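PDB 4FXT: uncharacterized protein, which is of unknown function but probably pairs a transthyretin-like N-terminal domain with an E-set-like C-terminal domain, as a member of the DUF3823 family. Local coordinates for residues P96-K107 with C192-L201. Sequence-based numbering, arbitrary orientation.
Sequences PYFFVRNVSFAK and CYSQSIKVAL
The Phe105 ring meets Ile197 at its edge: CD1 of Ile197 lies near the ring plane, 3.7 Å from Phe105 CE2. Val199 comes at the same phenylalanine obliquely, its CG2 resting 3.6 Å from Phe105 CB, while Ala114 of strand 111-120 also touches this side chain. With CG anti to the carbonyl carbon (chi1 -56°), the ring swings back along its own strand to Ile197, and the CB is left to Val199. Ile197 CD1 reaches on to the backbone, 3.6 Å from Val103 O. Both methyls of Val103 face Ser194 CB, CG2 the nearer at 3.6 Å. Val100 CG1 packs on Ser194 CB at 4.0 Å, and the Ser194 hydroxyl is hydrogen-bonded to Val181 N on the adjacent strand. Further back, Cys192 SG sits 3.5 Å from Phe98 O. At the other end, Lys107 brings its aliphatic chain up to the Leu201 carbonyl, CE 3.6 Å from Leu201 O, and bends at the tip to give NZ to Gly109 O. Strands 103-107 and 197-200 run nearly parallel at 20°, yet no clear hydrogen bond joins the two segments. Each is instead an outermost strand of its own antiparallel sheet, and side chains close the gap where the two sheets meet, consistent with the immunoglobulin-like beta-sandwich of E-set domains.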
loop_
_atom_site.group_PDB
_atom_site.type_symbol
_atom_site.label_atom_id
_atom_site.label_comp_id
_atom_site.label_asym_id
_atom_site.label_seq_id
_atom_site.Cartn_x
_atom_site.Cartn_y
_atom_site.Cartn_z
ATOM N N PRO A 96 -9.179 4.069 1.031
ATOM C CA PRO A 96 -8.027 4.991 0.994
ATOM C C PRO A 96 -8.455 6.440 0.738
ATOM O O PRO A 96 -9.553 6.676 0.211
ATOM C CB PRO A 96 -7.173 4.466 -0.174
ATOM C CG PRO A 96 -7.828 3.252 -0.668
ATOM C CD PRO A 96 -9.199 3.187 -0.155
ATOM N N TYR A 97 -7.603 7.418 1.128
ATOM C CA TYR A 97 -7.943 8.822 0.894
ATOM C C TYR A 97 -7.763 9.093 -0.598
ATOM O O TYR A 97 -8.670 9.594 -1.278
ATOM C CB TYR A 97 -7.112 9.739 1.785
ATOM C CG TYR A 97 -7.342 9.457 3.258
ATOM C CD1 TYR A 97 -8.503 9.883 3.896
ATOM C CD2 TYR A 97 -6.389 8.781 4.021
ATOM C CE1 TYR A 97 -8.734 9.602 5.240
ATOM C CE2 TYR A 97 -6.600 8.514 5.371
ATOM C CZ TYR A 97 -7.775 8.935 5.978
ATOM O OH TYR A 97 -8.024 8.722 7.316
ATOM N N PHE A 98 -6.638 8.619 -1.115
ATOM C CA PHE A 98 -6.242 8.598 -2.508
ATOM C C PHE A 98 -5.817 7.190 -2.868
ATOM O O PHE A 98 -5.211 6.497 -2.024
ATOM C CB PHE A 98 -5.127 9.614 -2.773
ATOM C CG PHE A 98 -5.533 11.062 -2.695
ATOM C CD1 PHE A 98 -5.492 11.748 -1.490
ATOM C CD2 PHE A 98 -5.919 11.751 -3.833
ATOM C CE1 PHE A 98 -5.860 13.091 -1.415
ATOM C CE2 PHE A 98 -6.264 13.099 -3.766
ATOM C CZ PHE A 98 -6.248 13.757 -2.553
ATOM N N PHE A 99 -6.171 6.740 -4.081
ATOM C CA PHE A 99 -5.835 5.386 -4.514
ATOM C C PHE A 99 -5.024 5.429 -5.816
ATOM O O PHE A 99 -5.312 6.245 -6.697
ATOM C CB PHE A 99 -7.114 4.547 -4.676
ATOM C CG PHE A 99 -6.918 3.114 -5.132
ATOM C CD1 PHE A 99 -6.306 2.172 -4.298
ATOM C CD2 PHE A 99 -7.405 2.689 -6.354
ATOM C CE1 PHE A 99 -6.130 0.844 -4.713
ATOM C CE2 PHE A 99 -7.254 1.357 -6.759
ATOM C CZ PHE A 99 -6.622 0.439 -5.936
ATOM N N VAL A 100 -3.981 4.577 -5.906
ATOM C CA VAL A 100 -3.132 4.484 -7.104
ATOM C C VAL A 100 -3.484 3.206 -7.871
ATOM O O VAL A 100 -3.354 2.116 -7.299
ATOM C CB VAL A 100 -1.602 4.532 -6.787
ATOM C CG1 VAL A 100 -0.802 4.766 -8.073
ATOM C CG2 VAL A 100 -1.275 5.635 -5.783
ATOM N N ARG A 101 -3.922 3.330 -9.140
ATOM C CA ARG A 101 -4.174 2.120 -9.987
ATOM C C ARG A 101 -3.556 2.221 -11.408
ATOM O O ARG A 101 -3.061 3.270 -11.848
ATOM C CB ARG A 101 -5.676 1.816 -10.165
ATOM C CG ARG A 101 -6.411 2.742 -11.151
ATOM C CD ARG A 101 -7.870 2.383 -11.193
ATOM N NE ARG A 101 -8.553 2.733 -9.945
ATOM C CZ ARG A 101 -9.600 2.080 -9.453
ATOM N NH1 ARG A 101 -10.044 0.971 -10.048
ATOM N NH2 ARG A 101 -10.183 2.499 -8.333
ATOM N N ASN A 102 -3.634 1.088 -12.126
ATOM C CA ASN A 102 -3.236 0.884 -13.528
ATOM C C ASN A 102 -1.821 1.452 -13.742
ATOM O O ASN A 102 -1.572 2.297 -14.610
ATOM C CB ASN A 102 -4.266 1.531 -14.434
ATOM C CG ASN A 102 -5.726 1.161 -14.100
ATOM O OD1 ASN A 102 -6.032 0.264 -13.290
ATOM N ND2 ASN A 102 -6.675 1.938 -14.625
ATOM N N VAL A 103 -0.894 0.932 -12.933
ATOM C CA VAL A 103 0.495 1.360 -12.861
ATOM C C VAL A 103 1.387 0.432 -13.692
ATOM O O VAL A 103 1.313 -0.776 -13.563
ATOM C CB VAL A 103 0.941 1.398 -11.380
ATOM C CG1 VAL A 103 2.391 1.811 -11.258
ATOM C CG2 VAL A 103 0.052 2.351 -10.586
ATOM N N SER A 104 2.221 1.022 -14.549
ATOM C CA SER A 104 3.158 0.344 -15.432
ATOM C C SER A 104 4.450 1.129 -15.518
ATOM O O SER A 104 4.440 2.350 -15.392
ATOM C CB SER A 104 2.564 0.139 -16.818
ATOM O OG SER A 104 2.140 1.374 -17.362
ATOM N N PHE A 105 5.573 0.415 -15.685
ATOM C CA PHE A 105 6.898 1.012 -15.777
ATOM C C PHE A 105 7.674 0.439 -16.950
ATOM O O PHE A 105 7.470 -0.729 -17.328
ATOM C CB PHE A 105 7.694 0.792 -14.491
ATOM C CG PHE A 105 7.044 1.282 -13.227
ATOM C CD1 PHE A 105 7.173 2.606 -12.830
ATOM C CD2 PHE A 105 6.331 0.416 -12.413
ATOM C CE1 PHE A 105 6.573 3.061 -11.642
ATOM C CE2 PHE A 105 5.726 0.871 -11.233
ATOM C CZ PHE A 105 5.858 2.187 -10.850
ATOM N N ALA A 106 8.574 1.264 -17.528
ATOM C CA ALA A 106 9.412 0.860 -18.640
ATOM C C ALA A 106 10.724 1.598 -18.631
ATOM O O ALA A 106 10.765 2.781 -18.335
ATOM C CB ALA A 106 8.691 1.114 -19.951
ATOM N N LYS A 107 11.803 0.910 -18.953
ATOM C CA LYS A 107 13.117 1.544 -19.083
ATOM C C LYS A 107 13.167 2.201 -20.459
ATOM O O LYS A 107 12.812 1.563 -21.455
ATOM C CB LYS A 107 14.284 0.535 -18.860
ATOM C CG LYS A 107 15.674 1.099 -19.154
ATOM C CD LYS A 107 16.736 -0.005 -19.166
ATOM C CE LYS A 107 18.103 0.389 -19.696
ATOM N NZ LYS A 107 18.790 1.404 -18.846
ATOM N N CYS A 192 0.023 6.127 0.232
ATOM C CA CYS A 192 -0.655 4.993 -0.336
ATOM C C CYS A 192 0.054 4.665 -1.626
ATOM O O CYS A 192 0.315 5.569 -2.423
ATOM C CB CYS A 192 -2.145 5.227 -0.530
ATOM S SG CYS A 192 -2.989 3.826 -1.322
ATOM N N TYR A 193 0.419 3.402 -1.818
ATOM C CA TYR A 193 1.237 3.026 -2.951
ATOM C C TYR A 193 0.599 2.048 -3.904
ATOM O O TYR A 193 -0.349 1.317 -3.599
ATOM C CB TYR A 193 2.528 2.349 -2.439
ATOM C CG TYR A 193 3.395 3.163 -1.500
ATOM C CD1 TYR A 193 3.163 3.157 -0.123
ATOM C CD2 TYR A 193 4.503 3.860 -1.973
ATOM C CE1 TYR A 193 3.973 3.880 0.746
ATOM C CE2 TYR A 193 5.323 4.584 -1.112
ATOM C CZ TYR A 193 5.066 4.576 0.246
ATOM O OH TYR A 193 5.908 5.278 1.074
ATOM N N SER A 194 1.220 2.003 -5.079
ATOM C CA SER A 194 1.006 1.042 -6.140
ATOM C C SER A 194 1.689 -0.223 -5.743
ATOM O O SER A 194 2.391 -0.244 -4.722
ATOM C CB SER A 194 1.554 1.598 -7.446
ATOM O OG SER A 194 2.966 1.678 -7.331
ATOM N N GLN A 195 1.620 -1.247 -6.583
ATOM C CA GLN A 195 2.371 -2.438 -6.270
ATOM C C GLN A 195 3.853 -2.187 -6.591
ATOM O O GLN A 195 4.146 -1.332 -7.438
ATOM C CB GLN A 195 1.800 -3.652 -7.019
ATOM C CG GLN A 195 0.493 -4.178 -6.382
ATOM C CD GLN A 195 0.621 -4.679 -4.924
ATOM O OE1 GLN A 195 1.539 -5.460 -4.574
ATOM N NE2 GLN A 195 -0.334 -4.284 -4.054
ATOM N N SER A 196 4.784 -2.850 -5.832
ATOM C CA SER A 196 6.219 -2.762 -6.124
ATOM C C SER A 196 6.485 -3.679 -7.305
ATOM O O SER A 196 6.268 -4.870 -7.179
ATOM C CB SER A 196 7.053 -3.104 -4.912
ATOM O OG SER A 196 8.434 -3.017 -5.220
ATOM N N ILE A 197 6.795 -3.090 -8.474
ATOM C CA ILE A 197 6.933 -3.778 -9.751
ATOM C C ILE A 197 8.388 -3.855 -10.183
ATOM O O ILE A 197 9.083 -2.835 -10.263
ATOM C CB ILE A 197 6.080 -3.023 -10.821
ATOM C CG1 ILE A 197 4.592 -2.999 -10.382
ATOM C CG2 ILE A 197 6.268 -3.644 -12.226
ATOM C CD1 ILE A 197 3.711 -2.229 -11.250
ATOM N N LYS A 198 8.815 -5.087 -10.516
ATOM C CA LYS A 198 10.152 -5.342 -11.042
ATOM C C LYS A 198 10.267 -4.790 -12.458
ATOM O O LYS A 198 9.353 -4.977 -13.281
ATOM C CB LYS A 198 10.489 -6.829 -11.025
ATOM C CG LYS A 198 11.957 -7.059 -11.346
ATOM C CD LYS A 198 12.325 -8.443 -11.864
ATOM C CE LYS A 198 12.216 -9.591 -10.922
ATOM N NZ LYS A 198 12.848 -10.780 -11.572
ATOM N N VAL A 199 11.374 -4.086 -12.732
ATOM C CA VAL A 199 11.654 -3.470 -14.028
ATOM C C VAL A 199 13.005 -3.960 -14.502
ATOM O O VAL A 199 14.010 -3.674 -13.845
ATOM C CB VAL A 199 11.601 -1.922 -13.965
ATOM C CG1 VAL A 199 11.832 -1.297 -15.335
ATOM C CG2 VAL A 199 10.301 -1.432 -13.367
ATOM N N ALA A 200 13.037 -4.670 -15.630
ATOM C CA ALA A 200 14.279 -5.169 -16.203
ATOM C C ALA A 200 15.143 -4.029 -16.694
ATOM O O ALA A 200 14.626 -3.089 -17.281
ATOM C CB ALA A 200 13.978 -6.121 -17.353
ATOM N N LEU A 201 16.455 -4.093 -16.440
ATOM C CA LEU A 201 17.400 -3.057 -16.888
ATOM C C LEU A 201 18.334 -3.650 -17.944
ATOM O O LEU A 201 18.947 -2.924 -18.729
ATOM C CB LEU A 201 18.190 -2.479 -15.700
ATOM C CG LEU A 201 17.362 -1.881 -14.554
ATOM C CD1 LEU A 201 18.247 -1.433 -13.449
ATOM C CD2 LEU A 201 16.491 -0.730 -15.008
#